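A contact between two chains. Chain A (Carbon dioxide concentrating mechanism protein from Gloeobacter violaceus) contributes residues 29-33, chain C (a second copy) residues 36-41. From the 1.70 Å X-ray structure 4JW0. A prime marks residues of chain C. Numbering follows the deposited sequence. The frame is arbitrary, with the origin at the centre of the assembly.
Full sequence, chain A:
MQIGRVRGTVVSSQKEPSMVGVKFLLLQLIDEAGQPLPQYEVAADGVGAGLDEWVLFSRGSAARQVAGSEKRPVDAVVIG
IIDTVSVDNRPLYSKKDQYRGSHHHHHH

Chain A, residues 29-33: LIDEA
Chain C 36-41: PLPQYE

What anchors the two stretches? Tyr40′ does, pointing its CA-to-CB bond toward chain A from an extended backbone (phi/psi -142/169). With chi1 at 72° (p) and chi2 at -84°, Tyr40′ OH donates a 2.6 Å hydrogen bond to Ile30 O, which lies at the ring's edge. A phenol suits this buried place: its apolar ring carries a hydroxyl at its far end, which reaches a backbone carbonyl.

How does chain A receive the ring? The strand ends at Ile30 (-110/140; chi1 and chi2 m), continuing through Asp31 (-93/-175) to Glu32 (-65/-18). Asp31 C lies 3.7 Å from Tyr40′ CE1. Asp31, CA-to-CB away and chi1 p, accepts a 2.7 Å hydrogen bond at OD1 from Ala33 N. Glu32 and Tyr40′ set the register, CA to CA 6.1 Å; the stretches run in roughly opposite directions.

How does Glu32 reach Pro38′? Chi1 p (64°), chi2 t (156°) and chi3 169° carry it along Pro38′ (-71/-10), with Glu32 CG 3.2 Å from Pro38′ O and Glu32 OE1 3.7 Å from Pro38′ CB.

What do waters add? Water 1 accepts from Glu32 N (3.1 Å) and donates to Pro38′ O (2.5 Å). Water 2 lies 2.8 Å from both Glu32 OE2 and Gln39′ O. Between the stretches 233 Å² is buried, both sides summed, most on Glu32 (74 Å²) and Tyr40′ (71 Å²).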

# COMPACT_ATOMS: atom_id res chain seq x y z
N LEU A 29 -2.11 7.27 14.85
CA LEU A 29 -1.08 7.93 14.05
C LEU A 29 -0.73 9.29 14.62
O LEU A 29 -1.60 10.02 15.13
CB LEU A 29 -1.53 8.08 12.60
CG LEU A 29 -1.30 6.88 11.66
CD1 LEU A 29 0.17 6.75 11.32
CD2 LEU A 29 -1.83 5.59 12.28
N ILE A 30 0.55 9.62 14.54
CA ILE A 30 1.07 10.91 14.95
C ILE A 30 1.50 11.65 13.70
O ILE A 30 2.08 11.05 12.78
CB ILE A 30 2.27 10.74 15.90
CG1 ILE A 30 1.82 10.13 17.23
CG2 ILE A 30 2.97 12.08 16.12
CD1 ILE A 30 0.83 10.97 17.99
N ASP A 31 1.23 12.95 13.64
CA ASP A 31 1.53 13.73 12.44
C ASP A 31 2.90 14.38 12.52
O ASP A 31 3.66 14.16 13.46
CB ASP A 31 0.44 14.77 12.17
CG ASP A 31 0.51 15.96 13.12
OD1 ASP A 31 1.53 16.14 13.80
OD2 ASP A 31 -0.48 16.72 13.15
N GLU A 32 3.22 15.20 11.51
CA GLU A 32 4.55 15.77 11.36
C GLU A 32 4.93 16.72 12.50
O GLU A 32 6.10 17.02 12.69
CB GLU A 32 4.64 16.53 10.04
CG GLU A 32 3.70 17.74 9.98
CD GLU A 32 4.16 18.80 9.00
OE1 GLU A 32 3.37 19.72 8.72
OE2 GLU A 32 5.31 18.71 8.51
N ALA A 33 3.93 17.19 13.23
CA ALA A 33 4.17 18.14 14.32
C ALA A 33 4.07 17.46 15.69
O ALA A 33 4.07 18.13 16.72
CB ALA A 33 3.18 19.29 14.24
N PRO C 36 7.30 21.71 0.33
CA PRO C 36 7.12 20.82 1.48
C PRO C 36 5.65 20.49 1.73
O PRO C 36 4.79 21.36 1.59
CB PRO C 36 7.67 21.65 2.64
CG PRO C 36 7.54 23.06 2.19
CD PRO C 36 7.87 23.00 0.73
N LEU C 37 5.39 19.25 2.12
CA LEU C 37 4.04 18.80 2.44
C LEU C 37 3.96 18.45 3.92
O LEU C 37 4.99 18.23 4.56
CB LEU C 37 3.68 17.57 1.61
CG LEU C 37 3.41 17.83 0.13
CD1 LEU C 37 3.44 16.52 -0.64
CD2 LEU C 37 2.08 18.53 -0.05
N PRO C 38 2.74 18.42 4.48
CA PRO C 38 2.57 18.05 5.89
C PRO C 38 2.83 16.57 6.15
O PRO C 38 2.91 16.16 7.31
CB PRO C 38 1.10 18.40 6.17
CG PRO C 38 0.43 18.43 4.84
CD PRO C 38 1.48 18.84 3.85
N GLN C 39 2.98 15.77 5.10
CA GLN C 39 3.23 14.34 5.24
C GLN C 39 4.70 14.05 5.56
O GLN C 39 5.59 14.84 5.25
CB GLN C 39 2.82 13.60 3.97
CG GLN C 39 1.32 13.39 3.83
CD GLN C 39 0.62 14.57 3.20
OE1 GLN C 39 1.14 15.21 2.29
NE2 GLN C 39 -0.58 14.86 3.68
N TYR C 40 4.94 12.91 6.20
CA TYR C 40 6.30 12.47 6.48
C TYR C 40 6.46 10.96 6.31
O TYR C 40 5.48 10.23 6.15
CB TYR C 40 6.70 12.85 7.91
CG TYR C 40 6.01 12.01 8.96
CD1 TYR C 40 4.74 12.34 9.41
CD2 TYR C 40 6.63 10.88 9.49
CE1 TYR C 40 4.11 11.57 10.36
CE2 TYR C 40 6.00 10.11 10.45
CZ TYR C 40 4.75 10.46 10.88
OH TYR C 40 4.12 9.69 11.83
N GLU C 41 7.70 10.51 6.32
CA GLU C 41 8.00 9.09 6.37
C GLU C 41 9.28 8.93 7.16
O GLU C 41 10.19 9.75 7.05
CB GLU C 41 8.17 8.51 4.96
CG GLU C 41 8.26 6.99 4.92
CD GLU C 41 6.90 6.30 4.98
OE1 GLU C 41 5.93 6.84 4.41
OE2 GLU C 41 6.80 5.22 5.60
O HOH W 1 1.58 14.77 8.97
O HOH W 2 6.52 16.57 7.18